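Local coordinates for protein probable GTPase engC (Thermotoga maritima, PDB 1U0L) that probably hydrolyses GTP slowly through a circularly permuted GTPase domain and assists late maturation of the 30S ribosomal subunit, at residues Phe107-Glu112 with Glu242-Tyr247; Glu140-Gly145 with Glu282-Asn287; Gly252-Phe257 with Asn277-Glu282. One frame throughout, in Å; residues are numbered along the deposited sequence.

Contact 1 (Phe107-Glu112 with Glu242-Tyr247); sequences FLVLAE and EELKHY
V109 sets its CG1 anti to the backbone N (chi1 168°), while Y247 keeps its ring beside its own backbone N (chi1 -61°). With these torsions the valine branch meets the inner part of the tyrosine side chain and the end of L244 together. V109 CG1 lies 3.7 Å from L244 CD2 and 3.8 Å from Y247 CB, and both side chains run across the valine at about a right angle. The second branch, V109 CG2, also reaches the leucine, at 4.0 Å from L244 CD2, so the valine presents a forked end to a single methyl. One turn further along helix 101-113, E112 contributes its aliphatic base: E112 CB stands 4.1 Å from Y247 CD2. Beyond that carbon the glutamate bends at chi2 (75°) and carries its carboxylate off to K249, with which OE1 forms a salt bridge, while OE2 has a weak hydrogen bond with the hydroxyl of Y147. The tyrosine ring is placed from its own side of the contact. Its hydroxyl donates to the carboxylate of E243, with Y247 OH 2.8 Å from E243 OE1 on the anti lone pair, and the same oxygen forms a salt bridge with K113. The backbone bond from Y247 N to L244 O, 2.7 Å long, ties the base of the residue to the short helical turn before it. Behind L244, helix 282-296 supplies Y288, M291 and L295. The example illustrates a division of labour: no hydrogen bond crosses between 107-112 and 242-247, and carbon-to-carbon packing joins the G domain helix to the region leading into the zinc-binding part. E112 and E243 pair with K249 and K113 outside the apolar patch, so the contact itself rests on van der Waals packing with no polar bond.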
loop_
_atom_site.group_PDB
_atom_site.type_symbol
_atom_site.label_atom_id
_atom_site.label_comp_id
_atom_site.label_asym_id
_atom_site.label_seq_id
_atom_site.Cartn_x
_atom_site.Cartn_y
_atom_site.Cartn_z
ATOM N N PHE A 107 8.193 0.816 -4.921
ATOM C CA PHE A 107 6.964 0.889 -4.145
ATOM C C PHE A 107 5.854 0.143 -4.871
ATOM O O PHE A 107 5.142 -0.670 -4.262
ATOM C CB PHE A 107 6.560 2.343 -3.922
ATOM C CG PHE A 107 7.067 2.904 -2.641
ATOM C CD1 PHE A 107 7.648 4.166 -2.598
ATOM C CD2 PHE A 107 6.970 2.167 -1.463
ATOM C CE1 PHE A 107 8.129 4.691 -1.394
ATOM C CE2 PHE A 107 7.447 2.678 -0.251
ATOM C CZ PHE A 107 8.032 3.947 -0.216
ATOM N N LEU A 108 5.713 0.419 -6.170
ATOM C CA LEU A 108 4.698 -0.242 -6.980
ATOM C C LEU A 108 4.950 -1.749 -7.002
ATOM O O LEU A 108 4.016 -2.532 -6.858
ATOM C CB LEU A 108 4.702 0.323 -8.404
ATOM C CG LEU A 108 4.243 1.779 -8.519
ATOM C CD1 LEU A 108 4.504 2.296 -9.921
ATOM C CD2 LEU A 108 2.767 1.887 -8.171
ATOM N N VAL A 109 6.206 -2.156 -7.162
ATOM C CA VAL A 109 6.535 -3.577 -7.174
ATOM C C VAL A 109 6.000 -4.207 -5.887
ATOM O O VAL A 109 5.360 -5.259 -5.921
ATOM C CB VAL A 109 8.060 -3.810 -7.266
ATOM C CG1 VAL A 109 8.384 -5.265 -6.975
ATOM C CG2 VAL A 109 8.559 -3.447 -8.657
ATOM N N LEU A 110 6.254 -3.552 -4.758
ATOM C CA LEU A 110 5.779 -4.036 -3.461
ATOM C C LEU A 110 4.247 -4.099 -3.371
ATOM O O LEU A 110 3.681 -5.069 -2.862
ATOM C CB LEU A 110 6.312 -3.143 -2.339
ATOM C CG LEU A 110 7.774 -3.372 -1.987
ATOM C CD1 LEU A 110 8.225 -2.292 -1.029
ATOM C CD2 LEU A 110 7.972 -4.750 -1.391
ATOM N N ALA A 111 3.583 -3.058 -3.857
ATOM C CA ALA A 111 2.126 -3.006 -3.823
ATOM C C ALA A 111 1.541 -4.121 -4.689
ATOM O O ALA A 111 0.535 -4.751 -4.329
ATOM C CB ALA A 111 1.644 -1.648 -4.320
ATOM N N GLU A 112 2.179 -4.363 -5.828
ATOM C CA GLU A 112 1.713 -5.395 -6.730
ATOM C C GLU A 112 1.964 -6.768 -6.092
ATOM O O GLU A 112 1.090 -7.639 -6.082
ATOM C CB GLU A 112 2.435 -5.285 -8.075
ATOM C CG GLU A 112 1.516 -5.371 -9.286
ATOM C CD GLU A 112 0.716 -4.097 -9.515
ATOM O OE1 GLU A 112 -0.049 -4.037 -10.503
ATOM O OE2 GLU A 112 0.846 -3.144 -8.714
ATOM N N GLU A 242 13.582 -14.025 -11.172
ATOM C CA GLU A 242 12.651 -14.399 -12.235
ATOM C C GLU A 242 11.195 -14.067 -11.914
ATOM O O GLU A 242 10.327 -14.159 -12.778
ATOM C CB GLU A 242 12.791 -15.894 -12.536
ATOM C CG GLU A 242 12.878 -16.770 -11.288
ATOM C CD GLU A 242 14.273 -16.811 -10.684
ATOM O OE1 GLU A 242 14.394 -17.145 -9.486
ATOM O OE2 GLU A 242 15.250 -16.523 -11.410
ATOM N N GLU A 243 10.937 -13.678 -10.672
ATOM C CA GLU A 243 9.584 -13.341 -10.236
ATOM C C GLU A 243 9.235 -11.862 -10.458
ATOM O O GLU A 243 8.108 -11.517 -10.837
ATOM C CB GLU A 243 9.440 -13.702 -8.756
ATOM C CG GLU A 243 8.179 -13.192 -8.087
ATOM C CD GLU A 243 8.104 -13.612 -6.630
ATOM O OE1 GLU A 243 7.194 -13.133 -5.918
ATOM O OE2 GLU A 243 8.956 -14.425 -6.203
ATOM N N LEU A 244 10.218 -11.001 -10.219
ATOM C CA LEU A 244 10.077 -9.560 -10.368
ATOM C C LEU A 244 9.292 -9.103 -11.610
ATOM O O LEU A 244 8.433 -8.226 -11.512
ATOM C CB LEU A 244 11.468 -8.934 -10.407
ATOM C CG LEU A 244 11.809 -7.688 -9.591
ATOM C CD1 LEU A 244 13.043 -7.054 -10.212
ATOM C CD2 LEU A 244 10.660 -6.700 -9.582
ATOM N N LYS A 245 9.588 -9.686 -12.770
ATOM C CA LYS A 245 8.936 -9.303 -14.028
ATOM C C LYS A 245 7.405 -9.258 -13.972
ATOM O O LYS A 245 6.771 -8.542 -14.748
ATOM C CB LYS A 245 9.374 -10.245 -15.158
ATOM C CG LYS A 245 8.679 -11.592 -15.123
ATOM C CD LYS A 245 9.201 -12.548 -16.167
ATOM C CE LYS A 245 10.590 -13.022 -15.822
ATOM N NZ LYS A 245 10.860 -14.344 -16.445
ATOM N N HIS A 246 6.816 -10.021 -13.059
ATOM C CA HIS A 246 5.364 -10.055 -12.915
ATOM C C HIS A 246 4.852 -8.865 -12.119
ATOM O O HIS A 246 3.654 -8.725 -11.898
ATOM C CB HIS A 246 4.918 -11.327 -12.189
ATOM C CG HIS A 246 5.349 -12.591 -12.857
ATOM N ND1 HIS A 246 5.071 -12.867 -14.177
ATOM C CD2 HIS A 246 6.049 -13.652 -12.389
ATOM C CE1 HIS A 246 5.587 -14.040 -14.496
ATOM N NE2 HIS A 246 6.185 -14.537 -13.428
ATOM N N TYR A 247 5.754 -8.003 -11.679
ATOM C CA TYR A 247 5.346 -6.867 -10.884
ATOM C C TYR A 247 5.510 -5.540 -11.616
ATOM O O TYR A 247 5.632 -4.469 -11.007
ATOM C CB TYR A 247 6.114 -6.920 -9.576
ATOM C CG TYR A 247 5.809 -8.193 -8.810
ATOM C CD1 TYR A 247 6.789 -8.828 -8.048
ATOM C CD2 TYR A 247 4.522 -8.743 -8.815
ATOM C CE1 TYR A 247 6.498 -9.976 -7.303
ATOM C CE2 TYR A 247 4.222 -9.885 -8.070
ATOM C CZ TYR A 247 5.215 -10.488 -7.317
ATOM O OH TYR A 247 4.920 -11.568 -6.528
#

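Contact 2 (Glu140-Gly145 with Glu282-Asn287); sequences EEIYSG and ESRYEN
I142 and Y143, consecutive residues on helix 130-143, divide the touching of helix 282-296 between an aliphatic side chain and an aromatic one. I142 extends its CD1 to 3.1 Å from S283 OG, a meeting of methyl and hydroxyl, and its other branch places CG2 4.1 Å from R284 CG. That CG2 also sits 3.5 Å above the plane of the Y143 ring, over its centre, so the isoleucine bridges its aromatic neighbour and the aliphatic part of the arginine. The tyrosine meets R284 differently: R284 NH1 comes to the edge of the ring, near its plane, 3.4 Å from Y143 CE2. Ring and guanidinium planes stand 89° apart, so this is no stacked cation-pi pair. R284 gets there by folding, with bends at chi2 (-69°) and chi3 (-72°) that bring the guanidinium up to the tyrosine edge while R284 CD stays 4.1 Å from Y143 CE2. The next shell explains why these two polar ends converge. D105, on helix 101-113, accepts a hydrogen bond from the Y143 hydroxyl at OD1 and forms a salt bridge through the same oxygen with R284 NH1; its OD2 accepts from N287 ND2. R284 NE has its own salt bridge with E250. D105 at NH1 and E250 at NE therefore hold the guanidinium from two of its nitrogens, which fixes its rotation. This is a worked case of one aspartate organising side chains from two other helices. Further out, I104 of helix 101-113 packs on Y143, and E140 pairs with K151 of strand 149-151. The contact thus lies where helices 101-113, 130-143 and 282-296 come together, beside the edge strand 149-151 of the GTPase sheet.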
loop_
_atom_site.group_PDB
_atom_site.type_symbol
_atom_site.label_atom_id
_atom_site.label_comp_id
_atom_site.label_asym_id
_atom_site.label_seq_id
_atom_site.Cartn_x
_atom_site.Cartn_y
_atom_site.Cartn_z
ATOM N N GLU A 140 3.113 11.724 -15.127
ATOM C CA GLU A 140 1.840 11.331 -15.700
ATOM C C GLU A 140 2.185 10.597 -16.996
ATOM O O GLU A 140 1.643 9.533 -17.299
ATOM C CB GLU A 140 0.995 12.573 -15.982
ATOM C CG GLU A 140 0.973 13.515 -14.802
ATOM C CD GLU A 140 -0.006 14.662 -14.942
ATOM O OE1 GLU A 140 0.058 15.408 -15.948
ATOM O OE2 GLU A 140 -0.836 14.820 -14.023
ATOM N N GLU A 141 3.122 11.159 -17.744
ATOM C CA GLU A 141 3.564 10.556 -18.995
ATOM C C GLU A 141 4.006 9.089 -18.824
ATOM O O GLU A 141 3.891 8.290 -19.745
ATOM C CB GLU A 141 4.722 11.380 -19.568
ATOM C CG GLU A 141 4.869 11.275 -21.067
ATOM C CD GLU A 141 3.546 11.478 -21.768
ATOM O OE1 GLU A 141 2.998 12.611 -21.744
ATOM O OE2 GLU A 141 3.058 10.471 -22.326
ATOM N N ILE A 142 4.511 8.743 -17.646
ATOM C CA ILE A 142 4.968 7.388 -17.384
ATOM C C ILE A 142 3.912 6.524 -16.738
ATOM O O ILE A 142 3.654 5.415 -17.187
ATOM C CB ILE A 142 6.176 7.346 -16.415
ATOM C CG1 ILE A 142 7.397 8.009 -17.049
ATOM C CG2 ILE A 142 6.495 5.885 -16.019
ATOM C CD1 ILE A 142 8.638 7.848 -16.229
ATOM N N TYR A 143 3.304 7.028 -15.676
ATOM C CA TYR A 143 2.338 6.236 -14.946
ATOM C C TYR A 143 0.872 6.456 -15.268
ATOM O O TYR A 143 0.008 5.745 -14.747
ATOM C CB TYR A 143 2.578 6.428 -13.454
ATOM C CG TYR A 143 3.978 6.049 -13.040
ATOM C CD1 TYR A 143 4.986 7.000 -12.958
ATOM C CD2 TYR A 143 4.297 4.735 -12.746
ATOM C CE1 TYR A 143 6.284 6.641 -12.587
ATOM C CE2 TYR A 143 5.590 4.362 -12.372
ATOM C CZ TYR A 143 6.575 5.317 -12.293
ATOM O OH TYR A 143 7.840 4.941 -11.896
ATOM N N SER A 144 0.576 7.421 -16.127
ATOM C CA SER A 144 -0.816 7.686 -16.476
ATOM C C SER A 144 -1.579 6.404 -16.863
ATOM O O SER A 144 -2.635 6.096 -16.307
ATOM C CB SER A 144 -0.875 8.688 -17.630
ATOM O OG SER A 144 -2.200 9.092 -17.898
ATOM N N GLY A 145 -1.024 5.645 -17.803
ATOM C CA GLY A 145 -1.694 4.444 -18.256
ATOM C C GLY A 145 -1.523 3.181 -17.445
ATOM O O GLY A 145 -2.011 2.126 -17.853
ATOM N N GLU A 282 11.339 4.002 -20.779
ATOM C CA GLU A 282 12.700 3.545 -20.523
ATOM C C GLU A 282 12.961 3.387 -19.025
ATOM O O GLU A 282 13.542 2.387 -18.590
ATOM C CB GLU A 282 13.712 4.524 -21.124
ATOM C CG GLU A 282 13.512 4.763 -22.614
ATOM C CD GLU A 282 14.565 5.675 -23.212
ATOM O OE1 GLU A 282 14.442 6.016 -24.411
ATOM O OE2 GLU A 282 15.515 6.047 -22.486
ATOM N N SER A 283 12.516 4.372 -18.241
ATOM C CA SER A 283 12.703 4.354 -16.795
ATOM C C SER A 283 12.204 3.052 -16.217
ATOM O O SER A 283 12.865 2.444 -15.377
ATOM C CB SER A 283 11.953 5.514 -16.147
ATOM O OG SER A 283 10.605 5.537 -16.561
ATOM N N ARG A 284 11.034 2.623 -16.674
ATOM C CA ARG A 284 10.458 1.382 -16.185
ATOM C C ARG A 284 11.430 0.237 -16.415
ATOM O O ARG A 284 11.875 -0.424 -15.465
ATOM C CB ARG A 284 9.127 1.101 -16.887
ATOM C CG ARG A 284 8.023 2.090 -16.514
ATOM C CD ARG A 284 7.570 1.924 -15.062
ATOM N NE ARG A 284 6.798 0.699 -14.895
ATOM C CZ ARG A 284 6.220 0.315 -13.763
ATOM N NH1 ARG A 284 6.323 1.062 -12.678
ATOM N NH2 ARG A 284 5.534 -0.819 -13.717
ATOM N N TYR A 285 11.772 0.008 -17.679
ATOM C CA TYR A 285 12.694 -1.065 -18.010
ATOM C C TYR A 285 13.975 -0.979 -17.167
ATOM O O TYR A 285 14.407 -1.954 -16.537
ATOM C CB TYR A 285 13.071 -1.013 -19.493
ATOM C CG TYR A 285 13.956 -2.170 -19.862
ATOM C CD1 TYR A 285 13.439 -3.455 -19.934
ATOM C CD2 TYR A 285 15.329 -2.004 -20.007
ATOM C CE1 TYR A 285 14.262 -4.550 -20.126
ATOM C CE2 TYR A 285 16.165 -3.098 -20.202
ATOM C CZ TYR A 285 15.621 -4.371 -20.253
ATOM O OH TYR A 285 16.434 -5.477 -20.384
ATOM N N GLU A 286 14.564 0.214 -17.180
ATOM C CA GLU A 286 15.798 0.529 -16.479
ATOM C C GLU A 286 15.772 0.112 -15.020
ATOM O O GLU A 286 16.643 -0.637 -14.565
ATOM C CB GLU A 286 16.054 2.031 -16.591
ATOM C CG GLU A 286 17.369 2.505 -16.031
ATOM C CD GLU A 286 17.570 3.987 -16.256
ATOM O OE1 GLU A 286 16.774 4.785 -15.715
ATOM O OE2 GLU A 286 18.518 4.353 -16.979
ATOM N N ASN A 287 14.769 0.594 -14.292
ATOM C CA ASN A 287 14.641 0.283 -12.879
ATOM C C ASN A 287 14.389 -1.208 -12.650
ATOM O O ASN A 287 14.916 -1.792 -11.680
ATOM C CB ASN A 287 13.531 1.132 -12.263
ATOM C CG ASN A 287 13.857 2.612 -12.288
ATOM O OD1 ASN A 287 14.947 3.015 -11.894
ATOM N ND2 ASN A 287 12.912 3.433 -12.750
#

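Contact 3 (Gly252-Phe257 with Asn277-Glu282); sequences GDKQCF and NGEIAE. With ZN (zinc ion), chain D.
The zinc-binding region of this GTPase supplies both sides of the contact: K254 comes from the loop that carries the first metal ligand, and I280 from the turn between helices 270-277 and 282-296. The two side chains meet end to end, K254 CE lying 3.7 Å from I280 CD1 and K254 NZ 3.9 Å from I280 CG1. The lysine chain is bent at chi2 (73°) and chi3 (66°), and the fold brings its last methylene onto the end of the isoleucine. Two acids lie near its ammonium group. K254 NZ is 3.8 Å from D253 OD2, a long salt bridge to a poorly ordered aspartate, and 4.3 Å from E279 OE1, which is beyond salt-bridge range. The electrostatic part of the contact is thus probably diffuse, while the closest touch, CE on CD1, is apolar. Helix 270-277 backs both residues: A274 packs on K254 and I280 alike, with V271 adding to the first and V275 to the second. In the turn, G278 leaves the helix with a positive phi of 128°, and A281 occupies the N-cap position of helix 282-296; I280 lies in the three-residue link between G278 and that helix. Two residues after K254, C256 binds the zinc ion, its SG 2.3 Å from the metal. C261, H263 and C269 complete the site, and C269 immediately precedes helix 270-277. The ligand spacing, C-X4-C-X-H-X5-C, with three cysteine sulfurs and one histidine nitrogen around a single zinc ion, is that of the zinc finger of RsgA GTPases.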
loop_
_atom_site.group_PDB
_atom_site.type_symbol
_atom_site.label_atom_id
_atom_site.label_comp_id
_atom_site.label_asym_id
_atom_site.label_seq_id
_atom_site.Cartn_x
_atom_site.Cartn_y
_atom_site.Cartn_z
ATOM N N GLY A 252 3.677 -8.190 -19.824
ATOM C CA GLY A 252 2.617 -9.180 -19.747
ATOM C C GLY A 252 2.065 -9.513 -21.117
ATOM O O GLY A 252 2.219 -10.635 -21.606
ATOM N N ASP A 253 1.418 -8.534 -21.738
ATOM C CA ASP A 253 0.849 -8.710 -23.067
ATOM C C ASP A 253 1.972 -8.775 -24.097
ATOM O O ASP A 253 1.725 -8.958 -25.287
ATOM C CB ASP A 253 -0.067 -7.541 -23.407
ATOM C CG ASP A 253 0.652 -6.212 -23.342
ATOM O OD1 ASP A 253 0.967 -5.763 -22.220
ATOM O OD2 ASP A 253 0.915 -5.622 -24.412
ATOM N N LYS A 254 3.207 -8.606 -23.631
ATOM C CA LYS A 254 4.381 -8.651 -24.498
ATOM C C LYS A 254 4.860 -10.106 -24.646
ATOM O O LYS A 254 4.912 -10.854 -23.664
ATOM C CB LYS A 254 5.497 -7.789 -23.899
ATOM C CG LYS A 254 6.063 -6.739 -24.839
ATOM C CD LYS A 254 5.103 -5.566 -25.058
ATOM C CE LYS A 254 4.886 -4.759 -23.779
ATOM N NZ LYS A 254 4.035 -3.545 -23.970
ATOM N N GLN A 255 5.199 -10.503 -25.874
ATOM C CA GLN A 255 5.669 -11.862 -26.142
ATOM C C GLN A 255 7.158 -11.910 -26.443
ATOM O O GLN A 255 7.666 -11.162 -27.288
ATOM C CB GLN A 255 4.894 -12.491 -27.307
ATOM C CG GLN A 255 3.587 -13.167 -26.910
ATOM C CD GLN A 255 2.668 -12.246 -26.133
ATOM O OE1 GLN A 255 2.233 -11.212 -26.642
ATOM N NE2 GLN A 255 2.371 -12.614 -24.890
ATOM N N CYS A 256 7.844 -12.804 -25.742
ATOM C CA CYS A 256 9.281 -12.998 -25.890
ATOM C C CYS A 256 9.567 -14.411 -26.399
ATOM O O CYS A 256 8.880 -15.369 -26.024
ATOM C CB CYS A 256 9.988 -12.793 -24.541
ATOM S SG CYS A 256 9.908 -11.118 -23.873
ATOM N N PHE A 257 10.594 -14.537 -27.236
ATOM C CA PHE A 257 10.964 -15.828 -27.796
ATOM C C PHE A 257 10.946 -16.951 -26.767
ATOM O O PHE A 257 10.116 -17.849 -26.845
ATOM C CB PHE A 257 12.352 -15.764 -28.423
ATOM C CG PHE A 257 12.778 -17.053 -29.061
ATOM C CD1 PHE A 257 12.317 -17.407 -30.328
ATOM C CD2 PHE A 257 13.618 -17.931 -28.385
ATOM C CE1 PHE A 257 12.687 -18.617 -30.911
ATOM C CE2 PHE A 257 13.992 -19.142 -28.960
ATOM C CZ PHE A 257 13.524 -19.484 -30.225
ATOM N N ASN A 277 10.753 0.883 -28.892
ATOM C CA ASN A 277 9.638 1.537 -29.572
ATOM C C ASN A 277 9.214 2.766 -28.790
ATOM O O ASN A 277 9.199 3.878 -29.310
ATOM C CB ASN A 277 8.430 0.605 -29.664
ATOM C CG ASN A 277 8.693 -0.613 -30.512
ATOM O OD1 ASN A 277 7.842 -1.499 -30.625
ATOM N ND2 ASN A 277 9.876 -0.669 -31.123
ATOM N N GLY A 278 8.862 2.551 -27.530
ATOM C CA GLY A 278 8.410 3.645 -26.703
ATOM C C GLY A 278 7.082 3.255 -26.097
ATOM O O GLY A 278 6.400 4.086 -25.496
ATOM N N GLU A 279 6.713 1.984 -26.273
ATOM C CA GLU A 279 5.470 1.431 -25.728
ATOM C C GLU A 279 5.668 1.201 -24.234
ATOM O O GLU A 279 4.707 1.081 -23.473
ATOM C CB GLU A 279 5.141 0.094 -26.396
ATOM C CG GLU A 279 4.594 0.192 -27.806
ATOM C CD GLU A 279 4.739 -1.114 -28.571
ATOM O OE1 GLU A 279 4.484 -2.190 -27.984
ATOM O OE2 GLU A 279 5.107 -1.063 -29.764
ATOM N N ILE A 280 6.935 1.117 -23.839
ATOM C CA ILE A 280 7.329 0.924 -22.451
ATOM C C ILE A 280 8.310 2.039 -22.088
ATOM O O ILE A 280 9.334 2.209 -22.755
ATOM C CB ILE A 280 8.041 -0.431 -22.254
ATOM C CG1 ILE A 280 7.059 -1.584 -22.465
ATOM C CG2 ILE A 280 8.646 -0.503 -20.858
ATOM C CD1 ILE A 280 7.654 -2.966 -22.186
ATOM N N ALA A 281 8.008 2.800 -21.041
ATOM C CA ALA A 281 8.909 3.880 -20.633
ATOM C C ALA A 281 10.299 3.321 -20.318
ATOM O O ALA A 281 10.427 2.287 -19.671
ATOM C CB ALA A 281 8.347 4.610 -19.411
ATOM N N GLU A 282 11.339 4.002 -20.779
ATOM C CA GLU A 282 12.700 3.545 -20.523
ATOM C C GLU A 282 12.961 3.387 -19.025
ATOM O O GLU A 282 13.542 2.387 -18.590
ATOM C CB GLU A 282 13.712 4.524 -21.124
ATOM C CG GLU A 282 13.512 4.763 -22.614
ATOM C CD GLU A 282 14.565 5.675 -23.212
ATOM O OE1 GLU A 282 14.442 6.016 -24.411
ATOM O OE2 GLU A 282 15.515 6.047 -22.486
HETATM ZN ZN ZN D . 11.745 -10.982 -22.564
#

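Overall arrangement
From the N terminus, past the OB-fold domain, the chain passes through strand 87-92 to helix 101-113, where contact 1 opens, and then reaches helix 130-143, where contact 2 opens. Contact 1 closes at 242-247, before contact 2 has closed, so the two cross. Contact 3 opens at 252-257 and closes at 277-282, a short loop holding the zinc ligands and lying wholly within the span of contact 2, which ends at 282-287 and shares E282 with it. Contacts 1 and 2 touch through L108, which packs on Y143 and R284; contacts 2 and 3 meet where I142 touches A281. Together they tie the zinc-binding region to the helices of the GTPase domain.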